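Local structure of phospholipase C beta (Meleagris gallopavo, 1JAD) at residues 16-21 with 119-124; 127-132 with 192-197; 82-87 with 233-238. The protein belongs to the beta family of phospholipase C, this chain being its C-terminal region, an elongated bundle of long helices. One frame throughout, in Å; residues are numbered along the deposited sequence.

In the fold
Interactions 1 and 2 lie side by side, with centres about 12 Å apart; interaction 3 lies far along the molecule, its centre about 64 Å from that of interaction 2. All three use helix 75-155. Interactions 2 and 3 both pair it with helix 161-245, on opposite sides of the chain's centre. Interaction 1 sets a loop against it instead. That contact is at the surface and rests on one threonine-glutamate hydrogen bond. Interaction 2 is buried and rests on a leucine. Interaction 3 is partly buried, with leucines and valines buried, and a selenomethionine and a polar pair nearer the surface. Pro-16 of interaction 1 packs on Tyr-193 and Leu-197 of interaction 2.

Interaction 1 (16-21 with 119-124)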
loop_
_atom_site.group_PDB
_atom_site.type_symbol
_atom_site.label_atom_id
_atom_site.label_comp_id
_atom_site.label_asym_id
_atom_site.label_seq_id
_atom_site.Cartn_x
_atom_site.Cartn_y
_atom_site.Cartn_z
ATOM N N PRO A 16 1.735 9.145 16.305
ATOM C CA PRO A 16 1.468 8.090 15.326
ATOM C C PRO A 16 0.343 7.119 15.667
ATOM O O PRO A 16 0.398 6.433 16.680
ATOM C CB PRO A 16 2.822 7.396 15.220
ATOM C CG PRO A 16 3.764 8.559 15.354
ATOM C CD PRO A 16 3.180 9.180 16.601
ATOM N N GLN A 17 -0.673 7.062 14.809
ATOM C CA GLN A 17 -1.791 6.153 15.023
ATOM C C GLN A 17 -2.623 5.925 13.765
ATOM O O GLN A 17 -3.027 6.876 13.103
ATOM C CB GLN A 17 -2.716 6.672 16.123
ATOM C CG GLN A 17 -3.440 7.955 15.772
ATOM C CD GLN A 17 -4.704 8.145 16.596
ATOM O OE1 GLN A 17 -5.650 7.360 16.490
ATOM N NE2 GLN A 17 -4.724 9.181 17.426
ATOM N N THR A 18 -2.876 4.658 13.450
ATOM C CA THR A 18 -3.686 4.286 12.292
ATOM C C THR A 18 -4.772 3.331 12.748
ATOM O O THR A 18 -4.551 2.510 13.639
ATOM C CB THR A 18 -2.862 3.571 11.184
ATOM O OG1 THR A 18 -2.005 4.513 10.530
ATOM C CG2 THR A 18 -3.791 2.942 10.143
ATOM N N ALA A 19 -5.945 3.442 12.131
ATOM C CA ALA A 19 -7.068 2.580 12.473
ATOM C C ALA A 19 -6.585 1.143 12.530
ATOM O O ALA A 19 -5.682 0.754 11.788
ATOM C CB ALA A 19 -8.179 2.721 11.431
ATOM N N SER A 20 -7.174 0.361 13.424
ATOM C CA SER A 20 -6.800 -1.040 13.561
ATOM C C SER A 20 -7.634 -1.877 12.598
ATOM O O SER A 20 -8.570 -1.372 11.974
ATOM C CB SER A 20 -7.020 -1.508 14.998
ATOM O OG SER A 20 -8.356 -1.272 15.401
ATOM N N LEU A 21 -7.288 -3.154 12.476
ATOM C CA LEU A 21 -8.014 -4.040 11.583
ATOM C C LEU A 21 -9.450 -4.096 12.086
ATOM O O LEU A 21 -10.378 -4.312 11.314
ATOM C CB LEU A 21 -7.420 -5.452 11.612
ATOM C CG LEU A 21 -7.521 -6.303 10.339
ATOM C CD1 LEU A 21 -7.383 -7.756 10.713
ATOM C CD2 LEU A 21 -8.847 -6.098 9.648
ATOM N N GLU A 119 -6.603 5.173 2.340
ATOM C CA GLU A 119 -7.113 6.537 2.386
ATOM C C GLU A 119 -6.821 7.242 3.704
ATOM O O GLU A 119 -6.387 8.396 3.724
ATOM C CB GLU A 119 -8.617 6.545 2.113
ATOM C CG GLU A 119 -9.226 7.929 2.110
ATOM C CD GLU A 119 -10.705 7.903 1.799
ATOM O OE1 GLU A 119 -11.438 7.158 2.486
ATOM O OE2 GLU A 119 -11.133 8.630 0.877
ATOM N N LYS A 120 -7.062 6.547 4.806
ATOM C CA LYS A 120 -6.817 7.121 6.116
ATOM C C LYS A 120 -5.328 7.352 6.327
ATOM O O LYS A 120 -4.913 8.422 6.763
ATOM C CB LYS A 120 -7.391 6.200 7.195
ATOM C CG LYS A 120 -8.906 6.063 7.082
ATOM C CD LYS A 120 -9.518 5.279 8.225
ATOM C CE LYS A 120 -11.035 5.346 8.142
ATOM N NZ LYS A 120 -11.522 6.763 8.113
ATOM N N GLN A 121 -4.526 6.355 5.983
ATOM C CA GLN A 121 -3.086 6.448 6.141
ATOM C C GLN A 121 -2.490 7.633 5.392
ATOM O O GLN A 121 -1.501 8.234 5.837
ATOM C CB GLN A 121 -2.447 5.133 5.709
ATOM C CG GLN A 121 -2.967 3.964 6.532
ATOM C CD GLN A 121 -2.392 2.635 6.121
ATOM O OE1 GLN A 121 -2.635 1.615 6.770
ATOM N NE2 GLN A 121 -1.626 2.628 5.037
ATOM N N ILE A 122 -3.094 7.980 4.259
ATOM C CA ILE A 122 -2.622 9.125 3.496
ATOM C C ILE A 122 -2.979 10.390 4.265
ATOM O O ILE A 122 -2.174 11.322 4.356
ATOM C CB ILE A 122 -3.264 9.183 2.092
ATOM C CG1 ILE A 122 -2.643 8.112 1.190
ATOM C CG2 ILE A 122 -3.077 10.569 1.482
ATOM C CD1 ILE A 122 -1.151 8.321 0.930
ATOM N N ALA A 123 -4.183 10.410 4.831
ATOM C CA ALA A 123 -4.644 11.563 5.586
ATOM C C ALA A 123 -3.803 11.757 6.838
ATOM O O ALA A 123 -3.554 12.881 7.252
ATOM C CB ALA A 123 -6.095 11.390 5.958
ATOM N N GLU A 124 -3.369 10.659 7.446
ATOM C CA GLU A 124 -2.553 10.735 8.651
ATOM C C GLU A 124 -1.230 11.374 8.274
ATOM O O GLU A 124 -0.844 12.379 8.857
ATOM C CB GLU A 124 -2.327 9.337 9.218
ATOM C CG GLU A 124 -3.628 8.602 9.405
ATOM C CD GLU A 124 -3.449 7.125 9.622
ATOM O OE1 GLU A 124 -2.453 6.566 9.099
ATOM O OE2 GLU A 124 -4.325 6.520 10.281
#
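Thr-18 and Glu-124 carry this contact. The hydroxyl OG1 of Thr-18 donates a short hydrogen bond to OE1 of Glu-124, at 2.5 Å. It meets OE1 on the syn side and 26° out of the carboxylate plane. The two side chains cross at about a right angle, and the carboxylate end lies against the threonine. OE2 of Glu-124 comes to 3.1 Å from CA of Thr-18 and to 3.4 Å from CB of Thr-18. The same OE2 is 3.1 Å from the backbone O of Gln-17. Both are acceptors, so this is no hydrogen bond, and the crowding of oxygens may raise the proton affinity of the acid.

Gln-121 sits one helical turn before Glu-124. Its OE1 lies 3.8 Å from the methyl CG2 of Thr-18. This contact is also made at about a right angle. Farther along, CB of Ala-19 approaches CD of Lys-120 at 4.3 Å, a loose apolar contact.

Torsions place these groups. Thr-18 has OG1 beside its backbone N (chi1 -72°), while CG2 is anti to that N. Glu-124 has CG anti to its carbonyl carbon and is extended beyond it, which lets the carboxylate span to the loop.

Thr-18 and Gln-121 also touch Gln-201 of helix 161-245, and Pro-16 packs on Tyr-193 and Leu-197 of that helix. Ser-20 is the N-cap of helix 21-24: its OG caps a backbone N there, and its own N makes a weak hydrogen bond to OE2 of Glu-23. The arrangement is an extended N-terminal segment laid against two long helices of a helical bundle.

Interaction 2 (127-132 with 192-197); sequences ALKESS and RYQQKL. With SO4 (sulfate ion), chain C.
Leu-128 faces Gln-194 across two helices that run almost exactly antiparallel, at 174°. The axes of the two short segments come within 10.7 Å, and the CA atoms of Leu-128 and Gln-194 are 7.4 Å apart.

Leu-128 makes most of the contact. Its CG is anti to the backbone N (chi1 174°). CD2 rests against the backbone of the other helix, 3.5 Å from CA of Gln-194. It also meets CD1 of Leu-197 at 3.9 Å. CD1 of Leu-128 touches CB of Tyr-193 at 3.8 Å.

The Tyr-193 ring leads away from this core toward a sulfate ion, probably from the crystallisation liquor. Sulfate O3 lies at the ring edge. NH1 of Arg-192 donates to this O3 at 2.8 Å, and NH2 of Arg-192 does so at 3.0 Å, so one oxygen is gripped by both arms in the guanidinium plane.

Lys-129 leaves on the opposite flank. Its NZ forms a salt bridge with Glu-212 and a hydrogen bond with Thr-107, both of the second subunit. The helix pair is bordered by Leu-13, Pro-14 and Pro-16 of the N-terminal loop beside the tyrosine and by second-subunit helices beside the lysine.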
loop_
_atom_site.group_PDB
_atom_site.type_symbol
_atom_site.label_atom_id
_atom_site.label_comp_id
_atom_site.label_asym_id
_atom_site.label_seq_id
_atom_site.Cartn_x
_atom_site.Cartn_y
_atom_site.Cartn_z
ATOM N N ALA A 127 -1.662 14.895 7.737
ATOM C CA ALA A 127 -1.870 15.668 8.953
ATOM C C ALA A 127 -0.551 15.907 9.696
ATOM O O ALA A 127 -0.317 16.998 10.215
ATOM C CB ALA A 127 -2.876 14.961 9.862
ATOM N N LEU A 128 0.311 14.896 9.738
ATOM C CA LEU A 128 1.595 15.032 10.420
ATOM C C LEU A 128 2.428 16.119 9.737
ATOM O O LEU A 128 2.924 17.039 10.391
ATOM C CB LEU A 128 2.337 13.695 10.405
ATOM C CG LEU A 128 3.763 13.630 10.948
ATOM C CD1 LEU A 128 3.806 14.043 12.431
ATOM C CD2 LEU A 128 4.275 12.209 10.767
ATOM N N LYS A 129 2.547 16.026 8.412
ATOM C CA LYS A 129 3.304 17.002 7.636
ATOM C C LYS A 129 2.792 18.433 7.752
ATOM O O LYS A 129 3.600 19.357 7.894
ATOM C CB LYS A 129 3.357 16.600 6.158
ATOM C CG LYS A 129 4.057 15.281 5.920
ATOM C CD LYS A 129 4.453 15.093 4.461
ATOM C CE LYS A 129 5.181 13.765 4.282
ATOM N NZ LYS A 129 5.699 13.619 2.902
ATOM N N GLU A 130 1.479 18.642 7.687
ATOM C CA GLU A 130 0.966 20.003 7.807
ATOM C C GLU A 130 1.244 20.530 9.203
ATOM O O GLU A 130 1.613 21.687 9.382
ATOM C CB GLU A 130 -0.539 20.076 7.535
ATOM C CG GLU A 130 -0.941 19.661 6.124
ATOM C CD GLU A 130 -2.349 20.111 5.750
ATOM O OE1 GLU A 130 -3.319 19.753 6.454
ATOM O OE2 GLU A 130 -2.482 20.830 4.738
ATOM N N SER A 131 1.056 19.668 10.192
ATOM C CA SER A 131 1.295 20.021 11.584
ATOM C C SER A 131 2.743 20.491 11.753
ATOM O O SER A 131 3.009 21.579 12.274
ATOM C CB SER A 131 1.027 18.795 12.462
ATOM O OG SER A 131 1.354 19.049 13.808
ATOM N N SER A 132 3.675 19.658 11.303
ATOM C CA SER A 132 5.096 19.966 11.376
ATOM C C SER A 132 5.386 21.339 10.790
ATOM O O SER A 132 5.929 22.214 11.466
ATOM C CB SER A 132 5.877 18.906 10.610
ATOM O OG SER A 132 7.224 19.290 10.436
ATOM N N ARG A 192 11.122 11.318 12.940
ATOM C CA ARG A 192 10.906 10.199 13.857
ATOM C C ARG A 192 9.425 9.842 13.905
ATOM O O ARG A 192 9.069 8.671 13.856
ATOM C CB ARG A 192 11.434 10.525 15.273
ATOM C CG ARG A 192 11.042 9.503 16.355
ATOM C CD ARG A 192 11.930 9.594 17.606
ATOM N NE ARG A 192 11.983 10.950 18.153
ATOM C CZ ARG A 192 11.061 11.453 18.960
ATOM N NH1 ARG A 192 10.031 10.696 19.310
ATOM N NH2 ARG A 192 11.147 12.716 19.376
ATOM N N TYR A 193 8.556 10.842 14.000
ATOM C CA TYR A 193 7.121 10.564 14.023
ATOM C C TYR A 193 6.622 9.926 12.726
ATOM O O TYR A 193 5.734 9.068 12.754
ATOM C CB TYR A 193 6.329 11.842 14.299
ATOM C CG TYR A 193 6.181 12.168 15.781
ATOM C CD1 TYR A 193 7.304 12.264 16.620
ATOM C CD2 TYR A 193 4.915 12.381 16.342
ATOM C CE1 TYR A 193 7.172 12.564 17.973
ATOM C CE2 TYR A 193 4.772 12.682 17.693
ATOM C CZ TYR A 193 5.900 12.774 18.501
ATOM O OH TYR A 193 5.758 13.102 19.829
ATOM N N GLN A 194 7.189 10.320 11.589
ATOM C CA GLN A 194 6.726 9.746 10.326
ATOM C C GLN A 194 7.167 8.294 10.192
ATOM O O GLN A 194 6.396 7.426 9.785
ATOM C CB GLN A 194 7.216 10.573 9.130
ATOM C CG GLN A 194 6.888 9.912 7.803
ATOM C CD GLN A 194 7.285 10.726 6.579
ATOM O OE1 GLN A 194 7.385 10.181 5.487
ATOM N NE2 GLN A 194 7.482 12.024 6.746
ATOM N N GLN A 195 8.411 8.026 10.564
ATOM C CA GLN A 195 8.954 6.685 10.507
ATOM C C GLN A 195 8.118 5.707 11.330
ATOM O O GLN A 195 7.784 4.611 10.871
ATOM C CB GLN A 195 10.404 6.731 10.995
ATOM C CG GLN A 195 11.042 5.394 11.333
ATOM C CD GLN A 195 10.593 4.873 12.694
ATOM O OE1 GLN A 195 10.861 5.496 13.735
ATOM N NE2 GLN A 195 9.894 3.740 12.693
ATOM N N LYS A 196 7.768 6.104 12.546
ATOM C CA LYS A 196 6.990 5.248 13.433
ATOM C C LYS A 196 5.594 5.052 12.829
ATOM O O LYS A 196 5.032 3.954 12.853
ATOM C CB LYS A 196 6.875 5.914 14.811
ATOM C CG LYS A 196 6.774 4.961 16.008
ATOM C CD LYS A 196 5.609 3.990 15.941
ATOM C CE LYS A 196 5.643 3.023 17.138
ATOM N NZ LYS A 196 6.929 2.239 17.243
ATOM N N LEU A 197 5.049 6.131 12.280
ATOM C CA LEU A 197 3.723 6.108 11.672
ATOM C C LEU A 197 3.660 5.138 10.492
ATOM O O LEU A 197 2.747 4.316 10.390
ATOM C CB LEU A 197 3.355 7.526 11.215
ATOM C CG LEU A 197 1.949 7.778 10.668
ATOM C CD1 LEU A 197 1.697 9.265 10.501
ATOM C CD2 LEU A 197 1.804 7.072 9.349
HETATM S S SO4 C . 8.668 13.353 22.253
HETATM O O1 SO4 C . 10.003 13.360 22.894
HETATM O O2 SO4 C . 7.655 12.813 23.185
HETATM O O3 SO4 C . 8.708 12.495 21.054
HETATM O O4 SO4 C . 8.297 14.736 21.875
#

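Interaction 3 (82-87 with 233-238); sequences RLEMEL and EVQEMV
Leu-87 and the selenomethionine Met-237 meet because of how each chain is turned. In Leu-87, CG stands beside the backbone N (chi1 -74°), and CD1 then continues anti to CA. Met-237 starts with CG anti to its backbone N. A turn about CB-CG (chi2 -94°) places SE, and a second turn about CG-SE brings CE back to the leucine. CE of Met-237 comes within 3.2 Å of CD1 of Leu-87, a tight contact, and CD2 of Leu-87 lies near the same methyl.

The setting is an antiparallel helical bundle. Segments 82-87 and 233-238, on helices 75-155 and 161-245, run at 135° to each other, well off antiparallel, with their axes 9.5 Å apart. Glu-84 and Gln-235 are the closest backbone pair, their CA atoms 6.3 Å apart. Helix 28-64 is the third member: its Tyr-59 packs on Leu-83 and its Leu-55 on Leu-87.

Val-238 reaches in from helix 161-245 with both methyls. CG2 of Val-238 touches CD1 of Leu-87 at 3.7 Å and CG of Glu-84 at 3.9 Å. CG1 of Val-238 meets CD2 of Leu-83 at 4.0 Å, the two side chains passing in opposite directions. One turn earlier, CG1 of Val-234 sits 4.1 Å from CB of Leu-87. Leucines and valines thus make the buried side of the contact.

The outer margin is polar. Glu-84 is extended beyond CG. It and Gln-235 cross obliquely, and their carboxylate and amide planes are steeply inclined. OE2 of Glu-84 forms a salt bridge with Lys-80 of its own helix. Toward Gln-235 the approach is to carbon: OE1 of Glu-84 lies 3.3 Å from CG of Gln-235.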
loop_
_atom_site.group_PDB
_atom_site.type_symbol
_atom_site.label_atom_id
_atom_site.label_comp_id
_atom_site.label_asym_id
_atom_site.label_seq_id
_atom_site.Cartn_x
_atom_site.Cartn_y
_atom_site.Cartn_z
ATOM N N ARG A 82 -23.452 -45.688 -11.982
ATOM C CA ARG A 82 -23.265 -44.549 -12.872
ATOM C C ARG A 82 -23.795 -43.278 -12.220
ATOM O O ARG A 82 -23.244 -42.193 -12.410
ATOM C CB ARG A 82 -23.996 -44.811 -14.182
ATOM C CG ARG A 82 -23.758 -43.789 -15.272
ATOM C CD ARG A 82 -24.451 -44.263 -16.535
ATOM N NE ARG A 82 -24.061 -45.638 -16.841
ATOM C CZ ARG A 82 -24.580 -46.371 -17.820
ATOM N NH1 ARG A 82 -25.525 -45.865 -18.606
ATOM N NH2 ARG A 82 -24.162 -47.619 -18.005
ATOM N N LEU A 83 -24.876 -43.429 -11.459
ATOM C CA LEU A 83 -25.507 -42.325 -10.744
ATOM C C LEU A 83 -24.556 -41.840 -9.661
ATOM O O LEU A 83 -24.304 -40.647 -9.519
ATOM C CB LEU A 83 -26.804 -42.801 -10.096
ATOM C CG LEU A 83 -27.532 -41.805 -9.195
ATOM C CD1 LEU A 83 -27.930 -40.572 -9.988
ATOM C CD2 LEU A 83 -28.761 -42.475 -8.602
ATOM N N GLU A 84 -24.033 -42.797 -8.903
ATOM C CA GLU A 84 -23.103 -42.518 -7.824
ATOM C C GLU A 84 -21.901 -41.709 -8.281
ATOM O O GLU A 84 -21.477 -40.784 -7.588
ATOM C CB GLU A 84 -22.637 -43.831 -7.184
ATOM C CG GLU A 84 -23.743 -44.544 -6.416
ATOM C CD GLU A 84 -23.279 -45.820 -5.734
ATOM O OE1 GLU A 84 -22.294 -45.769 -4.963
ATOM O OE2 GLU A 84 -23.911 -46.874 -5.952
HETATM N N MSE A 85 -21.366 -42.041 -9.453
HETATM C CA MSE A 85 -20.198 -41.340 -9.965
HETATM C C MSE A 85 -20.514 -39.936 -10.483
HETATM O O MSE A 85 -19.664 -39.048 -10.414
HETATM C CB MSE A 85 -19.514 -42.174 -11.054
HETATM C CG MSE A 85 -18.073 -41.740 -11.349
HETATM SE SE MSE A 85 -16.963 -41.760 -9.860
HETATM C CE MSE A 85 -17.175 -43.506 -9.285
ATOM N N GLU A 86 -21.719 -39.723 -11.005
ATOM C CA GLU A 86 -22.080 -38.393 -11.482
ATOM C C GLU A 86 -22.360 -37.481 -10.295
ATOM O O GLU A 86 -22.237 -36.257 -10.395
ATOM C CB GLU A 86 -23.293 -38.445 -12.402
ATOM C CG GLU A 86 -22.966 -38.922 -13.805
ATOM C CD GLU A 86 -24.166 -38.864 -14.732
ATOM O OE1 GLU A 86 -24.805 -37.789 -14.819
ATOM O OE2 GLU A 86 -24.464 -39.891 -15.381
ATOM N N LEU A 87 -22.750 -38.078 -9.174
ATOM C CA LEU A 87 -22.985 -37.304 -7.971
ATOM C C LEU A 87 -21.617 -36.987 -7.382
ATOM O O LEU A 87 -21.367 -35.866 -6.964
ATOM C CB LEU A 87 -23.832 -38.087 -6.965
ATOM C CG LEU A 87 -25.319 -38.226 -7.320
ATOM C CD1 LEU A 87 -25.995 -39.122 -6.285
ATOM C CD2 LEU A 87 -25.982 -36.846 -7.367
ATOM N N GLU A 233 -21.626 -39.673 1.725
ATOM C CA GLU A 233 -22.822 -38.836 1.661
ATOM C C GLU A 233 -23.627 -39.063 0.378
ATOM O O GLU A 233 -24.796 -38.680 0.295
ATOM C CB GLU A 233 -22.444 -37.353 1.771
ATOM C CG GLU A 233 -21.836 -36.943 3.105
ATOM C CD GLU A 233 -21.468 -35.471 3.141
ATOM O OE1 GLU A 233 -22.370 -34.627 2.971
ATOM O OE2 GLU A 233 -20.275 -35.153 3.335
ATOM N N VAL A 234 -23.002 -39.677 -0.621
ATOM C CA VAL A 234 -23.683 -39.939 -1.880
ATOM C C VAL A 234 -24.229 -41.356 -1.944
ATOM O O VAL A 234 -25.396 -41.556 -2.274
ATOM C CB VAL A 234 -22.755 -39.691 -3.091
ATOM C CG1 VAL A 234 -22.390 -38.222 -3.165
ATOM C CG2 VAL A 234 -21.507 -40.542 -2.983
ATOM N N GLN A 235 -23.391 -42.336 -1.623
ATOM C CA GLN A 235 -23.817 -43.730 -1.647
ATOM C C GLN A 235 -25.067 -43.889 -0.788
ATOM O O GLN A 235 -25.949 -44.686 -1.111
ATOM C CB GLN A 235 -22.701 -44.637 -1.132
ATOM C CG GLN A 235 -21.430 -44.567 -1.962
ATOM C CD GLN A 235 -20.347 -45.500 -1.460
ATOM O OE1 GLN A 235 -19.962 -45.447 -0.296
ATOM N NE2 GLN A 235 -19.846 -46.356 -2.342
ATOM N N GLU A 236 -25.136 -43.122 0.299
ATOM C CA GLU A 236 -26.290 -43.159 1.190
ATOM C C GLU A 236 -27.478 -42.460 0.537
ATOM O O GLU A 236 -28.541 -43.059 0.375
ATOM C CB GLU A 236 -25.979 -42.479 2.527
ATOM C CG GLU A 236 -24.925 -43.175 3.376
ATOM C CD GLU A 236 -24.764 -42.528 4.753
ATOM O OE1 GLU A 236 -24.463 -41.314 4.817
ATOM O OE2 GLU A 236 -24.938 -43.237 5.772
HETATM N N MSE A 237 -27.298 -41.196 0.166
HETATM C CA MSE A 237 -28.363 -40.428 -0.471
HETATM C C MSE A 237 -28.978 -41.224 -1.625
HETATM O O MSE A 237 -30.159 -41.066 -1.940
HETATM C CB MSE A 237 -27.815 -39.078 -0.962
HETATM C CG MSE A 237 -28.860 -38.132 -1.566
HETATM SE SE MSE A 237 -29.055 -38.219 -3.377
HETATM C CE MSE A 237 -27.470 -37.562 -3.898
ATOM N N VAL A 238 -28.175 -42.087 -2.243
ATOM C CA VAL A 238 -28.647 -42.924 -3.342
ATOM C C VAL A 238 -29.501 -44.055 -2.777
ATOM O O VAL A 238 -30.600 -44.311 -3.262
ATOM C CB VAL A 238 -27.476 -43.543 -4.141
ATOM C CG1 VAL A 238 -28.013 -44.484 -5.210
ATOM C CG2 VAL A 238 -26.646 -42.444 -4.785
#